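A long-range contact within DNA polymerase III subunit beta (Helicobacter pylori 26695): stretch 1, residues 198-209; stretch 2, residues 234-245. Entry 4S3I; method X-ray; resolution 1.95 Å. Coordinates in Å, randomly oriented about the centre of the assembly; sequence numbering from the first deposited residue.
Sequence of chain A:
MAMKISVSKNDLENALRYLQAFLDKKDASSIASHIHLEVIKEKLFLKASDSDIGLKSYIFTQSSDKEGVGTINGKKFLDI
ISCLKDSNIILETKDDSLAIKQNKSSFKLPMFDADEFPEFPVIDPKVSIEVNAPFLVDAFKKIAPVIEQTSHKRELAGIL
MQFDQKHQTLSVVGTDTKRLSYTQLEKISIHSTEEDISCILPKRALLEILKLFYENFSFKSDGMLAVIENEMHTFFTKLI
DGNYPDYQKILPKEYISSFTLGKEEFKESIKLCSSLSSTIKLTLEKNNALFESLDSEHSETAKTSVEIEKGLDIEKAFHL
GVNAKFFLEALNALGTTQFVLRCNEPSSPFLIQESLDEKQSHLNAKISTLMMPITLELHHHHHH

Stretch 1 (198-209) SCILPKRALLEI
Stretch 2 (234-245) TFFTKLIDGNYP

This contact is a largely apolar packing of a strand-to-helix segment against a strand and the loop that follows it, pinned by one direct backbone hydrogen bond and supplemented by water, and it illustrates how two distant pieces of a chain can join with very few polar links. In stretch 1, Ser198 to Pro202 form the end of a strand (phi/psi near -110/125 for Cys199 and Ile200), and Pro202, at the N-cap position, leads into a helix from Lys203 onward, where phi/psi lie near -60/-45 and Leu206 N donates to Pro202 O at 3.0 Å. Stretch 2 is a strand from Thr234 to Lys238, then a mostly extended loop in which Gly242 has a positive phi (126/-167). The helix runs nearly antiparallel to this strand (166°, axes 9.0 Å apart at closest), whereas the two strands cross at 102°.

The register sets Ile200 opposite Ile240 (CA to CA 5.3 Å), Leu201 opposite Leu239 (CA to CA 5.2 Å), Ala205 near Thr237 (CA to CA 6.2 Å) and Ile209 near Phe235 (CA to CA 8.0 Å), so the backbones diverge toward the helical end. Where they lie close, Ile240 N donates to Ile200 O at 2.8 Å, with a nearly straight N-H...O angle of 166°. A water extends this pairing, accepting from Ile200 N at 2.9 Å and donating to Ile240 O at 2.7 Å. A second donates to Ser198 O at 2.9 Å and weakly to Gly242 O at 3.4 Å.

Around the hydrogen bond, Ile200 (chi1 m, chi2 t) is the residue most covered by the other stretch. Its CG2 lies 3.9 Å from Ile240 CB, while its CD1 reaches Tyr244 CB at 3.9 Å and sits at the edge of the tyrosine ring. Leu201 points its CA-to-CB bond away, yet its end returns, bringing CD2 to 3.5 Å from Leu239 CD2. Leu239 and Ile240 are both m, t. Pro202 CG packs 3.9 Å from Ile240 CG1, and Pro202 CD lies 3.3 Å from Lys238 O, the carbonyl that accepts a hydrogen bond from Thr237 OG1 (2.8 Å; chi1 t).

Farther along, the wider gap is filled by Phe235 (chi1 t, chi2 95°), whose CA-to-CB bond points toward the helix. Ile209 (m, t) lays CG1 over one face of the Phe235 ring, 4.2 Å from its centroid and 26° off the normal, a CH-pi contact. Ala205 CB meets the ring edge, 3.9 Å from Phe235 CZ, and lies 3.4 Å from Thr237 OG1.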

ATOM      1  N   SER A 198      -8.147 -21.984 -30.874  1.00 37.17           N
ATOM      2  CA  SER A 198      -7.878 -20.745 -30.157  1.00 39.99           C
ATOM      3  C   SER A 198      -8.647 -20.692 -28.852  1.00 44.66           C
ATOM      4  O   SER A 198      -9.854 -20.945 -28.821  1.00 49.74           O
ATOM      5  CB  SER A 198      -8.227 -19.537 -31.025  1.00 38.32           C
ATOM      6  OG  SER A 198      -7.266 -19.363 -32.039  1.00 47.13           O
ATOM      7  N   CYS A 199      -7.940 -20.370 -27.777  1.00 34.71           N
ATOM      8  CA  CYS A 199      -8.559 -20.218 -26.467  1.00 39.60           C
ATOM      9  C   CYS A 199      -8.388 -18.777 -26.014  1.00 38.49           C
ATOM     10  O   CYS A 199      -7.270 -18.252 -26.024  1.00 36.01           O
ATOM     11  CB  CYS A 199      -7.895 -21.148 -25.448  1.00 33.86           C
ATOM     12  SG  CYS A 199      -7.966 -22.915 -25.857  1.00 46.99           S
ATOM     13  N   ILE A 200      -9.481 -18.129 -25.617  1.00 33.72           N
ATOM     14  CA  ILE A 200      -9.372 -16.784 -25.064  1.00 33.04           C
ATOM     15  C   ILE A 200      -9.641 -16.812 -23.562  1.00 32.55           C
ATOM     16  O   ILE A 200     -10.782 -17.058 -23.138  1.00 33.07           O
ATOM     17  CB  ILE A 200     -10.350 -15.784 -25.725  1.00 33.66           C
ATOM     18  CG1 ILE A 200     -10.171 -15.750 -27.240  1.00 34.25           C
ATOM     19  CG2 ILE A 200     -10.123 -14.388 -25.171  1.00 32.99           C
ATOM     20  CD1 ILE A 200     -11.309 -15.014 -27.979  1.00 38.09           C
ATOM     21  N   LEU A 201      -8.598 -16.561 -22.771  1.00 31.63           N
ATOM     22  CA  LEU A 201      -8.700 -16.552 -21.314  1.00 35.81           C
ATOM     23  C   LEU A 201      -9.042 -15.153 -20.808  1.00 37.13           C
ATOM     24  O   LEU A 201      -8.348 -14.197 -21.146  1.00 36.12           O
ATOM     25  CB  LEU A 201      -7.375 -16.934 -20.663  1.00 30.71           C
ATOM     26  CG  LEU A 201      -6.630 -18.248 -20.842  1.00 44.80           C
ATOM     27  CD1 LEU A 201      -6.078 -18.668 -19.501  1.00 51.23           C
ATOM     28  CD2 LEU A 201      -7.498 -19.324 -21.396  1.00 48.10           C
ATOM     29  N   PRO A 202     -10.082 -15.037 -19.959  1.00 34.22           N
ATOM     30  CA  PRO A 202     -10.422 -13.735 -19.350  1.00 35.75           C
ATOM     31  C   PRO A 202      -9.266 -13.166 -18.544  1.00 32.06           C
ATOM     32  O   PRO A 202      -8.470 -13.937 -17.997  1.00 31.56           O
ATOM     33  CB  PRO A 202     -11.574 -14.074 -18.399  1.00 36.05           C
ATOM     34  CG  PRO A 202     -12.169 -15.361 -18.948  1.00 39.55           C
ATOM     35  CD  PRO A 202     -10.998 -16.117 -19.533  1.00 31.62           C
ATOM     36  N   LYS A 203      -9.183 -11.837 -18.458  1.00 34.99           N
ATOM     37  CA  LYS A 203      -8.113 -11.161 -17.726  1.00 32.50           C
ATOM     38  C   LYS A 203      -8.021 -11.621 -16.273  1.00 28.69           C
ATOM     39  O   LYS A 203      -6.927 -11.849 -15.753  1.00 28.13           O
ATOM     40  CB  LYS A 203      -8.302  -9.639 -17.801  1.00 38.92           C
ATOM     41  CG  LYS A 203      -7.282  -8.799 -17.009  1.00 48.46           C
ATOM     42  CD  LYS A 203      -5.969  -8.568 -17.767  1.00 48.37           C
ATOM     43  CE  LYS A 203      -5.079  -7.513 -17.078  1.00 47.05           C
ATOM     44  NZ  LYS A 203      -5.166  -6.144 -17.692  1.00 44.27           N
ATOM     45  N   ARG A 204      -9.173 -11.785 -15.626  1.00 30.56           N
ATOM     46  CA  ARG A 204      -9.180 -12.207 -14.228  1.00 34.62           C
ATOM     47  C   ARG A 204      -8.456 -13.534 -14.074  1.00 28.61           C
ATOM     48  O   ARG A 204      -7.625 -13.701 -13.174  1.00 33.41           O
ATOM     49  CB  ARG A 204     -10.613 -12.347 -13.697  1.00 37.37           C
ATOM     50  CG  ARG A 204     -10.651 -12.797 -12.236  1.00 42.10           C
ATOM     51  CD  ARG A 204     -12.006 -13.347 -11.843  1.00 46.42           C
ATOM     52  NE  ARG A 204     -12.012 -13.843 -10.466  1.00 48.32           N
ATOM     53  CZ  ARG A 204     -13.104 -14.254  -9.830  1.00 48.13           C
ATOM     54  NH1 ARG A 204     -14.276 -14.220 -10.449  1.00 44.56           N
ATOM     55  NH2 ARG A 204     -13.025 -14.693  -8.577  1.00 46.30           N
ATOM     56  N   ALA A 205      -8.770 -14.470 -14.971  1.00 29.02           N
ATOM     57  CA  ALA A 205      -8.125 -15.773 -14.970  1.00 29.59           C
ATOM     58  C   ALA A 205      -6.628 -15.606 -15.156  1.00 28.37           C
ATOM     59  O   ALA A 205      -5.819 -16.244 -14.463  1.00 28.07           O
ATOM     60  CB  ALA A 205      -8.707 -16.659 -16.079  1.00 29.59           C
ATOM     61  N   LEU A 206      -6.258 -14.750 -16.106  1.00 28.65           N
ATOM     62  CA  LEU A 206      -4.840 -14.460 -16.357  1.00 27.79           C
ATOM     63  C   LEU A 206      -4.143 -14.057 -15.059  1.00 27.28           C
ATOM     64  O   LEU A 206      -3.110 -14.623 -14.675  1.00 27.03           O
ATOM     65  CB  LEU A 206      -4.709 -13.359 -17.418  1.00 29.88           C
ATOM     66  CG  LEU A 206      -3.380 -13.198 -18.181  1.00 37.07           C
ATOM     67  CD1 LEU A 206      -3.500 -12.105 -19.228  1.00 38.88           C
ATOM     68  CD2 LEU A 206      -2.200 -12.895 -17.283  1.00 49.39           C
ATOM     69  N   LEU A 207      -4.710 -13.078 -14.375  1.00 27.22           N
ATOM     70  CA  LEU A 207      -4.089 -12.577 -13.156  1.00 26.97           C
ATOM     71  C   LEU A 207      -4.032 -13.642 -12.061  1.00 29.26           C
ATOM     72  O   LEU A 207      -3.025 -13.764 -11.364  1.00 27.87           O
ATOM     73  CB  LEU A 207      -4.820 -11.327 -12.687  1.00 29.81           C
ATOM     74  CG  LEU A 207      -4.712 -10.168 -13.683  1.00 37.29           C
ATOM     75  CD1 LEU A 207      -5.705  -9.050 -13.356  1.00 39.69           C
ATOM     76  CD2 LEU A 207      -3.276  -9.632 -13.708  1.00 28.16           C
ATOM     77  N   GLU A 208      -5.092 -14.439 -11.927  1.00 29.37           N
ATOM     78  CA  GLU A 208      -5.045 -15.548 -10.977  1.00 29.00           C
ATOM     79  C   GLU A 208      -3.967 -16.579 -11.332  1.00 30.29           C
ATOM     80  O   GLU A 208      -3.223 -17.029 -10.458  1.00 27.04           O
ATOM     81  CB  GLU A 208      -6.426 -16.219 -10.834  1.00 27.87           C
ATOM     82  CG  GLU A 208      -7.523 -15.288 -10.332  1.00 34.72           C
ATOM     83  CD  GLU A 208      -7.114 -14.483  -9.095  1.00 40.19           C
ATOM     84  OE1 GLU A 208      -6.269 -14.957  -8.305  1.00 41.30           O
ATOM     85  OE2 GLU A 208      -7.653 -13.365  -8.909  1.00 43.14           O
ATOM     86  N   ILE A 209      -3.886 -16.950 -12.610  1.00 27.39           N
ATOM     87  CA  ILE A 209      -2.848 -17.876 -13.056  1.00 27.43           C
ATOM     88  C   ILE A 209      -1.459 -17.411 -12.635  1.00 27.31           C
ATOM     89  O   ILE A 209      -0.616 -18.214 -12.213  1.00 27.54           O
ATOM     90  CB  ILE A 209      -2.889 -18.074 -14.585  1.00 27.71           C
ATOM     91  CG1 ILE A 209      -4.060 -18.973 -14.951  1.00 28.30           C
ATOM     92  CG2 ILE A 209      -1.590 -18.711 -15.100  1.00 27.72           C
ATOM     93  CD1 ILE A 209      -4.571 -18.748 -16.353  1.00 28.67           C
ATOM     94  N   THR A 234      -5.494 -27.543  -9.014  1.00 30.73           N
ATOM     95  CA  THR A 234      -6.251 -27.650 -10.255  1.00 31.12           C
ATOM     96  C   THR A 234      -7.062 -26.366 -10.378  1.00 32.60           C
ATOM     97  O   THR A 234      -7.948 -26.105  -9.565  1.00 30.72           O
ATOM     98  CB  THR A 234      -7.199 -28.857 -10.275  1.00 34.55           C
ATOM     99  OG1 THR A 234      -6.461 -30.064 -10.026  1.00 34.58           O
ATOM    100  CG2 THR A 234      -7.922 -28.959 -11.630  1.00 32.41           C
ATOM    101  N   PHE A 235      -6.737 -25.562 -11.384  1.00 30.54           N
ATOM    102  CA  PHE A 235      -7.414 -24.307 -11.644  1.00 30.28           C
ATOM    103  C   PHE A 235      -8.221 -24.471 -12.910  1.00 30.86           C
ATOM    104  O   PHE A 235      -7.779 -25.156 -13.850  1.00 31.22           O
ATOM    105  CB  PHE A 235      -6.365 -23.215 -11.850  1.00 29.65           C
ATOM    106  CG  PHE A 235      -6.908 -21.934 -12.433  1.00 29.48           C
ATOM    107  CD1 PHE A 235      -7.274 -20.891 -11.600  1.00 29.12           C
ATOM    108  CD2 PHE A 235      -7.020 -21.761 -13.817  1.00 29.74           C
ATOM    109  CE1 PHE A 235      -7.759 -19.692 -12.127  1.00 29.24           C
ATOM    110  CE2 PHE A 235      -7.508 -20.573 -14.354  1.00 29.66           C
ATOM    111  CZ  PHE A 235      -7.880 -19.531 -13.502  1.00 29.32           C
ATOM    112  N   PHE A 236      -9.398 -23.853 -12.954  1.00 31.04           N
ATOM    113  CA  PHE A 236     -10.133 -23.744 -14.209  1.00 31.61           C
ATOM    114  C   PHE A 236     -10.706 -22.345 -14.424  1.00 31.44           C
ATOM    115  O   PHE A 236     -10.941 -21.593 -13.474  1.00 31.06           O
ATOM    116  CB  PHE A 236     -11.250 -24.779 -14.302  1.00 32.47           C
ATOM    117  CG  PHE A 236     -12.532 -24.354 -13.632  1.00 34.77           C
ATOM    118  CD1 PHE A 236     -13.520 -23.676 -14.345  1.00 34.82           C
ATOM    119  CD2 PHE A 236     -12.754 -24.644 -12.289  1.00 36.10           C
ATOM    120  CE1 PHE A 236     -14.709 -23.272 -13.720  1.00 37.13           C
ATOM    121  CE2 PHE A 236     -13.937 -24.265 -11.665  1.00 37.72           C
ATOM    122  CZ  PHE A 236     -14.912 -23.571 -12.380  1.00 33.23           C
ATOM    123  N   THR A 237     -10.930 -22.015 -15.687  1.00 31.80           N
ATOM    124  CA  THR A 237     -11.660 -20.811 -16.049  1.00 31.90           C
ATOM    125  C   THR A 237     -12.527 -21.077 -17.253  1.00 32.82           C
ATOM    126  O   THR A 237     -12.161 -21.848 -18.148  1.00 33.18           O
ATOM    127  CB  THR A 237     -10.723 -19.610 -16.350  1.00 40.03           C
ATOM    128  OG1 THR A 237     -11.515 -18.478 -16.745  1.00 36.28           O
ATOM    129  CG2 THR A 237      -9.752 -19.953 -17.475  1.00 31.22           C
ATOM    130  N   LYS A 238     -13.700 -20.460 -17.263  1.00 33.29           N
ATOM    131  CA  LYS A 238     -14.499 -20.469 -18.467  1.00 34.21           C
ATOM    132  C   LYS A 238     -13.725 -19.625 -19.468  1.00 34.65           C
ATOM    133  O   LYS A 238     -12.994 -18.704 -19.078  1.00 34.18           O
ATOM    134  CB  LYS A 238     -15.878 -19.866 -18.206  1.00 46.00           C
ATOM    135  CG  LYS A 238     -16.850 -20.064 -19.347  1.00 56.40           C
ATOM    136  CD  LYS A 238     -18.109 -19.206 -19.193  1.00 67.93           C
ATOM    137  CE  LYS A 238     -18.961 -19.601 -17.989  1.00 71.94           C
ATOM    138  NZ  LYS A 238     -20.294 -18.906 -17.991  1.00 71.82           N
ATOM    139  N   LEU A 239     -13.848 -19.957 -20.746  1.00 34.61           N
ATOM    140  CA  LEU A 239     -13.204 -19.178 -21.797  1.00 35.73           C
ATOM    141  C   LEU A 239     -14.166 -18.103 -22.296  1.00 39.80           C
ATOM    142  O   LEU A 239     -15.389 -18.216 -22.134  1.00 35.80           O
ATOM    143  CB  LEU A 239     -12.813 -20.076 -22.977  1.00 35.00           C
ATOM    144  CG  LEU A 239     -11.871 -21.257 -22.743  1.00 41.23           C
ATOM    145  CD1 LEU A 239     -11.558 -22.001 -24.051  1.00 40.30           C
ATOM    146  CD2 LEU A 239     -10.599 -20.807 -22.069  1.00 41.93           C
ATOM    147  N   ILE A 240     -13.616 -17.066 -22.919  1.00 36.07           N
ATOM    148  CA  ILE A 240     -14.442 -16.104 -23.637  1.00 40.69           C
ATOM    149  C   ILE A 240     -14.829 -16.643 -25.011  1.00 44.73           C
ATOM    150  O   ILE A 240     -13.960 -17.013 -25.807  1.00 40.68           O
ATOM    151  CB  ILE A 240     -13.721 -14.767 -23.815  1.00 39.91           C
ATOM    152  CG1 ILE A 240     -13.354 -14.192 -22.447  1.00 37.57           C
ATOM    153  CG2 ILE A 240     -14.600 -13.793 -24.595  1.00 39.34           C
ATOM    154  CD1 ILE A 240     -12.599 -12.878 -22.515  1.00 37.08           C
ATOM    155  N   ASP A 241     -16.133 -16.683 -25.284  1.00 51.43           N
ATOM    156  CA  ASP A 241     -16.645 -17.160 -26.566  1.00 64.13           C
ATOM    157  C   ASP A 241     -16.512 -16.118 -27.661  1.00 66.19           C
ATOM    158  O   ASP A 241     -16.697 -14.928 -27.421  1.00 65.43           O
ATOM    159  CB  ASP A 241     -18.122 -17.538 -26.449  1.00 73.08           C
ATOM    160  CG  ASP A 241     -18.330 -18.865 -25.764  1.00 79.34           C
ATOM    161  OD1 ASP A 241     -17.598 -19.825 -26.091  1.00 78.81           O
ATOM    162  OD2 ASP A 241     -19.226 -18.942 -24.898  1.00 84.47           O
ATOM    163  N   GLY A 242     -16.223 -16.574 -28.874  1.00 72.63           N
ATOM    164  CA  GLY A 242     -16.173 -15.682 -30.017  1.00 71.29           C
ATOM    165  C   GLY A 242     -14.869 -15.776 -30.780  1.00 66.74           C
ATOM    166  O   GLY A 242     -14.074 -16.698 -30.576  1.00 66.21           O
ATOM    167  N   ASN A 243     -14.650 -14.808 -31.661  1.00 61.84           N
ATOM    168  CA  ASN A 243     -13.468 -14.798 -32.500  1.00 56.75           C
ATOM    169  C   ASN A 243     -12.574 -13.597 -32.221  1.00 55.05           C
ATOM    170  O   ASN A 243     -12.992 -12.441 -32.343  1.00 52.82           O
ATOM    171  CB  ASN A 243     -13.880 -14.836 -33.967  1.00 61.18           C
ATOM    172  CG  ASN A 243     -14.902 -15.910 -34.243  1.00 65.51           C
ATOM    173  OD1 ASN A 243     -16.052 -15.618 -34.578  1.00 71.42           O
ATOM    174  ND2 ASN A 243     -14.497 -17.166 -34.079  1.00 64.82           N
ATOM    175  N   TYR A 244     -11.349 -13.888 -31.810  1.00 48.70           N
ATOM    176  CA  TYR A 244     -10.345 -12.866 -31.611  1.00 43.37           C
ATOM    177  C   TYR A 244      -9.930 -12.375 -32.998  1.00 44.46           C
ATOM    178  O   TYR A 244      -9.768 -13.177 -33.919  1.00 47.84           O
ATOM    179  CB  TYR A 244      -9.159 -13.477 -30.874  1.00 36.87           C
ATOM    180  CG  TYR A 244      -8.339 -12.479 -30.114  1.00 38.47           C
ATOM    181  CD1 TYR A 244      -7.236 -11.880 -30.696  1.00 41.47           C
ATOM    182  CD2 TYR A 244      -8.669 -12.133 -28.811  1.00 37.71           C
ATOM    183  CE1 TYR A 244      -6.480 -10.966 -30.008  1.00 36.87           C
ATOM    184  CE2 TYR A 244      -7.923 -11.219 -28.109  1.00 35.21           C
ATOM    185  CZ  TYR A 244      -6.829 -10.637 -28.717  1.00 38.61           C
ATOM    186  OH  TYR A 244      -6.077  -9.730 -28.030  1.00 38.38           O
ATOM    187  N   PRO A 245      -9.784 -11.053 -33.164  1.00 52.92           N
ATOM    188  CA  PRO A 245      -9.382 -10.515 -34.474  1.00 58.31           C
ATOM    189  C   PRO A 245      -8.029 -11.077 -34.902  1.00 60.07           C
ATOM    190  O   PRO A 245      -7.175 -11.286 -34.035  1.00 60.56           O
ATOM    191  CB  PRO A 245      -9.249  -9.010 -34.207  1.00 59.30           C
ATOM    192  CG  PRO A 245      -9.016  -8.897 -32.705  1.00 58.15           C
ATOM    193  CD  PRO A 245      -9.845 -10.010 -32.122  1.00 55.47           C
TER
HETATM  194  O   HOH W   1     -11.554 -18.717 -29.420  1.00 35.29           O
HETATM  195  O   HOH W   2     -12.070 -18.709 -26.736  1.00 37.29           O